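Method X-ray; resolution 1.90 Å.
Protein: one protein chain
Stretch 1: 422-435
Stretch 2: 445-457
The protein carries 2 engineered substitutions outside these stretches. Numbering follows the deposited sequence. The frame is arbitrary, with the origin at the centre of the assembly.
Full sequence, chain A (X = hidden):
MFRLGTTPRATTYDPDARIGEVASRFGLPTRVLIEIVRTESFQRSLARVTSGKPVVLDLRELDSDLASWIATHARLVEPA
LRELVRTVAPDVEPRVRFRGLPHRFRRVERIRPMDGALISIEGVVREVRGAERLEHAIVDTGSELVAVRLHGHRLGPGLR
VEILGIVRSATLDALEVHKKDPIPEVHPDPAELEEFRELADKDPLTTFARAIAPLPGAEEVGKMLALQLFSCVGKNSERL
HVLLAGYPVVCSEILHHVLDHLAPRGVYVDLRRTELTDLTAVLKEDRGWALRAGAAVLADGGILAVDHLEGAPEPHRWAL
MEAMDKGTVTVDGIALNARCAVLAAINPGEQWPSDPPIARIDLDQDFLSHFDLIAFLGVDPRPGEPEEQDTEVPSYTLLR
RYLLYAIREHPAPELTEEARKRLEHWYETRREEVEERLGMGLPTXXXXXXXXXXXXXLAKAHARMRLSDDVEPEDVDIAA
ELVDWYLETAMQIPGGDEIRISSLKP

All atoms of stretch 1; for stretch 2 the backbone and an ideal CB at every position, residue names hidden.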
# COMPACT_ATOMS: atom_id res chain seq x y z
N ARG A 422 30.30 10.03 -5.04
CA ARG A 422 29.88 9.95 -6.43
C ARG A 422 28.69 10.89 -6.68
O ARG A 422 28.62 11.56 -7.72
CB ARG A 422 29.53 8.50 -6.80
CG ARG A 422 29.09 8.30 -8.24
CD ARG A 422 30.26 8.24 -9.22
NE ARG A 422 30.57 6.85 -9.52
CZ ARG A 422 31.10 6.41 -10.66
NH1 ARG A 422 31.39 7.26 -11.65
NH2 ARG A 422 31.32 5.11 -10.82
N LEU A 423 27.78 10.93 -5.71
CA LEU A 423 26.57 11.74 -5.81
C LEU A 423 26.91 13.23 -5.73
O LEU A 423 26.43 14.04 -6.53
CB LEU A 423 25.59 11.35 -4.71
CG LEU A 423 24.32 12.20 -4.54
CD1 LEU A 423 23.45 12.15 -5.77
CD2 LEU A 423 23.55 11.73 -3.32
N GLU A 424 27.73 13.59 -4.75
CA GLU A 424 28.14 14.99 -4.56
C GLU A 424 28.92 15.52 -5.78
O GLU A 424 28.72 16.67 -6.19
CB GLU A 424 28.84 15.18 -3.21
CG GLU A 424 27.83 14.96 -2.06
CD GLU A 424 28.35 15.19 -0.64
OE1 GLU A 424 29.49 14.78 -0.32
OE2 GLU A 424 27.57 15.77 0.16
N HIS A 425 29.74 14.65 -6.37
CA HIS A 425 30.53 14.97 -7.56
C HIS A 425 29.66 15.25 -8.78
O HIS A 425 29.85 16.24 -9.48
CB HIS A 425 31.51 13.83 -7.88
CG HIS A 425 32.33 14.06 -9.12
ND1 HIS A 425 33.31 15.03 -9.19
CD2 HIS A 425 32.32 13.45 -10.32
CE1 HIS A 425 33.88 14.99 -10.38
NE2 HIS A 425 33.29 14.05 -11.09
N TRP A 426 28.71 14.34 -9.06
CA TRP A 426 27.72 14.58 -10.11
C TRP A 426 27.05 15.94 -9.91
O TRP A 426 26.98 16.74 -10.83
CB TRP A 426 26.65 13.48 -10.11
CG TRP A 426 25.54 13.75 -11.07
CD1 TRP A 426 25.52 13.45 -12.40
CD2 TRP A 426 24.30 14.41 -10.79
NE1 TRP A 426 24.34 13.86 -12.96
CE2 TRP A 426 23.57 14.46 -12.00
CE3 TRP A 426 23.73 14.96 -9.64
CZ2 TRP A 426 22.31 15.03 -12.09
CZ3 TRP A 426 22.45 15.53 -9.73
CH2 TRP A 426 21.77 15.57 -10.94
N TYR A 427 26.57 16.19 -8.69
CA TYR A 427 25.80 17.39 -8.39
C TYR A 427 26.59 18.67 -8.65
O TYR A 427 26.11 19.56 -9.34
CB TYR A 427 25.33 17.34 -6.94
CG TYR A 427 24.36 18.44 -6.52
CD1 TYR A 427 23.27 18.77 -7.32
CD2 TYR A 427 24.51 19.10 -5.30
CE1 TYR A 427 22.36 19.77 -6.92
CE2 TYR A 427 23.61 20.08 -4.89
CZ TYR A 427 22.55 20.42 -5.71
OH TYR A 427 21.66 21.39 -5.30
N GLU A 428 27.80 18.74 -8.09
CA GLU A 428 28.66 19.91 -8.26
C GLU A 428 29.08 20.10 -9.72
O GLU A 428 29.06 21.22 -10.23
CB GLU A 428 29.87 19.84 -7.32
CG GLU A 428 30.94 18.79 -7.67
CD GLU A 428 32.04 18.66 -6.62
OE1 GLU A 428 31.93 19.30 -5.54
OE2 GLU A 428 33.02 17.91 -6.86
N THR A 429 29.42 19.00 -10.40
CA THR A 429 29.82 19.04 -11.82
C THR A 429 28.67 19.56 -12.70
O THR A 429 28.88 20.41 -13.59
CB THR A 429 30.34 17.64 -12.28
OG1 THR A 429 31.56 17.32 -11.59
CG2 THR A 429 30.62 17.60 -13.77
N ARG A 430 27.45 19.09 -12.45
CA ARG A 430 26.29 19.53 -13.23
C ARG A 430 25.90 20.98 -12.97
O ARG A 430 25.52 21.69 -13.89
CB ARG A 430 25.08 18.60 -13.00
CG ARG A 430 25.26 17.21 -13.61
CD ARG A 430 25.26 17.26 -15.14
NE ARG A 430 25.32 15.91 -15.70
CZ ARG A 430 26.45 15.21 -15.88
NH1 ARG A 430 27.63 15.72 -15.56
NH2 ARG A 430 26.38 13.99 -16.39
N ARG A 431 25.99 21.42 -11.72
CA ARG A 431 25.69 22.82 -11.38
C ARG A 431 26.65 23.78 -12.09
O ARG A 431 26.23 24.83 -12.58
CB ARG A 431 25.72 23.03 -9.86
CG ARG A 431 24.49 22.46 -9.14
CD ARG A 431 24.56 22.64 -7.63
NE ARG A 431 24.58 24.04 -7.21
CZ ARG A 431 23.49 24.79 -7.03
NH1 ARG A 431 22.27 24.29 -7.22
NH2 ARG A 431 23.62 26.07 -6.64
N GLU A 432 27.92 23.39 -12.16
CA GLU A 432 28.95 24.15 -12.88
C GLU A 432 28.62 24.21 -14.37
O GLU A 432 28.76 25.27 -15.01
CB GLU A 432 30.33 23.51 -12.66
CG GLU A 432 31.49 24.20 -13.39
CD GLU A 432 31.65 23.74 -14.83
OE1 GLU A 432 31.70 22.50 -15.07
OE2 GLU A 432 31.71 24.60 -15.73
N GLU A 433 28.20 23.08 -14.93
CA GLU A 433 27.83 23.03 -16.34
C GLU A 433 26.63 23.92 -16.67
O GLU A 433 26.63 24.59 -17.70
CB GLU A 433 27.57 21.60 -16.79
CG GLU A 433 27.40 21.50 -18.30
CD GLU A 433 26.98 20.13 -18.76
OE1 GLU A 433 26.92 19.20 -17.92
OE2 GLU A 433 26.69 19.99 -19.97
N VAL A 434 25.62 23.93 -15.80
CA VAL A 434 24.45 24.78 -15.98
C VAL A 434 24.87 26.26 -15.97
O VAL A 434 24.46 27.04 -16.84
CB VAL A 434 23.35 24.51 -14.90
CG1 VAL A 434 22.27 25.59 -14.92
CG2 VAL A 434 22.72 23.14 -15.12
N GLU A 435 25.68 26.64 -14.99
CA GLU A 435 26.20 28.00 -14.90
C GLU A 435 26.93 28.39 -16.16
O GLU A 435 26.68 29.45 -16.74
CB GLU A 435 27.07 28.20 -13.66
CG GLU A 435 26.23 28.45 -12.42
CD GLU A 435 24.97 29.26 -12.74
OE1 GLU A 435 25.07 30.49 -12.93
OE2 GLU A 435 23.87 28.65 -12.82
N UNK A 445 17.66 23.90 -18.00
CA UNK A 445 16.98 23.75 -16.72
C UNK A 445 18.00 23.82 -15.59
O UNK A 445 19.11 23.29 -15.72
CB UNK A 445 16.20 22.43 -16.67
N UNK A 446 17.64 24.50 -14.48
CA UNK A 446 18.56 24.51 -13.33
C UNK A 446 18.71 23.12 -12.72
O UNK A 446 17.80 22.30 -12.84
CB UNK A 446 18.07 25.49 -12.26
N UNK A 447 19.85 22.88 -12.09
CA UNK A 447 20.09 21.69 -11.29
C UNK A 447 20.13 22.15 -9.83
O UNK A 447 21.09 22.82 -9.39
CB UNK A 447 21.38 20.98 -11.70
N UNK A 448 19.07 21.81 -9.11
CA UNK A 448 18.84 22.28 -7.74
C UNK A 448 18.82 21.12 -6.73
O UNK A 448 19.03 19.97 -7.11
CB UNK A 448 17.52 23.05 -7.67
N UNK A 449 18.55 21.43 -5.46
CA UNK A 449 18.43 20.38 -4.45
C UNK A 449 17.41 19.31 -4.85
O UNK A 449 17.58 18.16 -4.47
CB UNK A 449 18.04 20.99 -3.10
N UNK A 450 16.38 19.69 -5.60
CA UNK A 450 15.35 18.75 -6.07
C UNK A 450 15.98 17.65 -6.92
O UNK A 450 15.63 16.48 -6.78
CB UNK A 450 14.27 19.48 -6.87
N UNK A 451 16.91 18.04 -7.79
CA UNK A 451 17.61 17.07 -8.65
C UNK A 451 18.54 16.16 -7.86
O UNK A 451 18.62 14.96 -8.14
CB UNK A 451 18.41 17.80 -9.73
N UNK A 452 19.27 16.74 -6.91
CA UNK A 452 20.09 15.97 -5.96
C UNK A 452 19.23 14.92 -5.26
O UNK A 452 19.58 13.73 -5.24
CB UNK A 452 20.74 16.89 -4.93
N UNK A 453 18.09 15.36 -4.73
CA UNK A 453 17.13 14.48 -4.08
C UNK A 453 16.63 13.36 -5.01
O UNK A 453 16.56 12.20 -4.60
CB UNK A 453 15.94 15.30 -3.57
N UNK A 454 16.33 13.70 -6.26
CA UNK A 454 15.83 12.69 -7.22
C UNK A 454 16.88 11.62 -7.53
O UNK A 454 16.57 10.41 -7.56
CB UNK A 454 15.40 13.37 -8.52
N UNK A 455 18.12 12.06 -7.76
CA UNK A 455 19.19 11.10 -8.01
C UNK A 455 19.32 10.13 -6.82
O UNK A 455 19.42 8.92 -7.01
CB UNK A 455 20.51 11.83 -8.26
N UNK A 456 19.30 10.67 -5.61
CA UNK A 456 19.43 9.83 -4.41
C UNK A 456 18.29 8.82 -4.30
O UNK A 456 18.53 7.65 -4.02
CB UNK A 456 19.47 10.70 -3.15
N UNK A 457 17.05 9.28 -4.53
CA UNK A 457 15.88 8.39 -4.53
C UNK A 457 15.98 7.29 -5.57
O UNK A 457 15.67 6.13 -5.28
CB UNK A 457 14.60 9.20 -4.77

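Stretch 1 is one helix, and stretch 2 enters as an extended segment before turning into a helix that runs back along it at 146°.

Position 445 is extended, its CA-to-CB bond pointing away with no atom of stretch 1 in reach, so almost any residue would do; it is Leu 445, whose carbonyl O lies 3.7 Å from Val 434 CG2. Position 446 also points away, and a phi of -66° with extended psi admits proline among many others. Pro 446 is found.

Position 447 points toward stretch 1. Its ideal CB sits 4.3 Å from both Val 434 CG2 and Arg 431 CG, and the extended backbone favours a beta-branched or other mid-sized apolar residue. Val 447 fits: CG2 packs 3.8 Å from Val 434 CG2, while CG1 lies 3.9 Å from Tyr 427 CE1. Its backbone also serves, O accepting a weak hydrogen bond from Arg 431 NH1 at 2.9 Å.

Position 448 points away and immediately precedes the helix, where Ser, Thr, Asp or Asn could cap. Thr 448 does so, OG1 of Thr 448 accepting from the backbone N of 450 at 3.2 Å.

At 449 and 450 the first helical turn points away, and polar or charged side chains suit both. Arg 449 forms a salt bridge along its own helix, to position 453; Arg 450 leaves stretch 1 untouched.

Position 451 points toward the Trp 426 ring, its ideal CB 4.2 Å from CH2. An apolar residue could serve, as could a longer polar one able to bend off. Gln 451 takes the second course: its end leads away, and OE1 accepts from Thr 448 N and Thr 448 OG1, both at 2.9 Å, bracing the helix start.

At 452 the bond points sideways, but the ideal CB is 3.9 Å from Tyr 427 CE1, so Leu, Met or Ile would be reasonable. Leu 452 lays CB over the tyrosine face, 3.9 Å from the ring centroid, and its CD1 reaches Leu 423 CG at 3.8 Å.

Positions 453 and 454 leave stretch 1 alone and are free on this evidence; Glu 453 answers Arg 449, and Ser 454 is small.

Position 455 points into the space between Leu 423 and Trp 426, apt for a compact aliphatic. Val 455 divides its branches: CG1 meets Leu 423 CD1 at 3.5 Å, and CG2 sits over the indole face, 3.8 Å from the six-membered ring centroid.

Position 456, sideways beside Leu 423, could take an aliphatic or a long polar chain; Glu 456 brings OE1 3.4 Å from Leu 423 CD2. Position 457, out of reach, is Arg 457.

Stretch 2, residues 445-457: LPVTRRQLESVER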
# COMPACT_ATOMS: atom_id res chain seq x y z
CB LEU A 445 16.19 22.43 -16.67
CG LEU A 445 14.89 22.32 -17.48
CD1 LEU A 445 14.34 20.90 -17.48
CD2 LEU A 445 13.83 23.29 -17.00
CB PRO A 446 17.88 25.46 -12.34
CG PRO A 446 16.44 25.42 -12.70
CD PRO A 446 16.42 25.27 -14.21
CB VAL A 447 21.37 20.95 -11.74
CG1 VAL A 447 21.79 19.87 -10.74
CG2 VAL A 447 21.15 20.34 -13.12
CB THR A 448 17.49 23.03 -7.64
OG1 THR A 448 16.41 22.10 -7.66
CG2 THR A 448 17.32 24.05 -8.79
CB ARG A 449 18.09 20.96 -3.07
CG ARG A 449 16.82 21.82 -3.03
CD ARG A 449 16.50 22.31 -1.62
NE ARG A 449 16.11 21.21 -0.74
CZ ARG A 449 15.20 21.31 0.23
NH1 ARG A 449 14.56 22.45 0.45
NH2 ARG A 449 14.92 20.25 0.98
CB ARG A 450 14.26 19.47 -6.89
CG ARG A 450 13.36 20.40 -6.07
CD ARG A 450 12.37 21.18 -6.94
NE ARG A 450 13.05 22.05 -7.91
CZ ARG A 450 13.21 21.76 -9.20
NH1 ARG A 450 12.72 20.62 -9.72
NH2 ARG A 450 13.87 22.61 -9.99
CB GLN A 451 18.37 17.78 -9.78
CG GLN A 451 17.47 18.22 -10.93
CD GLN A 451 16.44 19.26 -10.52
OE1 GLN A 451 16.79 20.31 -9.95
NE2 GLN A 451 15.16 18.98 -10.78
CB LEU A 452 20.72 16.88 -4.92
CG LEU A 452 21.59 16.22 -3.84
CD1 LEU A 452 22.87 15.68 -4.42
CD2 LEU A 452 21.89 17.26 -2.75
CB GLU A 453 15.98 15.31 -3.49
CG GLU A 453 16.45 16.16 -2.28
CD GLU A 453 15.65 17.43 -2.02
OE1 GLU A 453 14.53 17.58 -2.56
OE2 GLU A 453 16.15 18.30 -1.26
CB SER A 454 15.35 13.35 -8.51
OG SER A 454 14.28 14.23 -8.22
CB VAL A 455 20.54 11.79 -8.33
CG1 VAL A 455 21.67 10.76 -8.40
CG2 VAL A 455 20.42 12.51 -9.65
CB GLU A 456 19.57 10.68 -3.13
CG GLU A 456 19.51 9.83 -1.85
CD GLU A 456 20.47 10.29 -0.74
OE1 GLU A 456 21.23 11.26 -0.91
OE2 GLU A 456 20.43 9.65 0.33
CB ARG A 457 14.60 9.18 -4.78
CG ARG A 457 14.17 10.01 -3.61
CD ARG A 457 12.89 10.80 -3.96
NE ARG A 457 12.73 11.92 -3.02
CZ ARG A 457 12.70 13.20 -3.36
NH1 ARG A 457 12.77 13.59 -4.63
NH2 ARG A 457 12.57 14.11 -2.41
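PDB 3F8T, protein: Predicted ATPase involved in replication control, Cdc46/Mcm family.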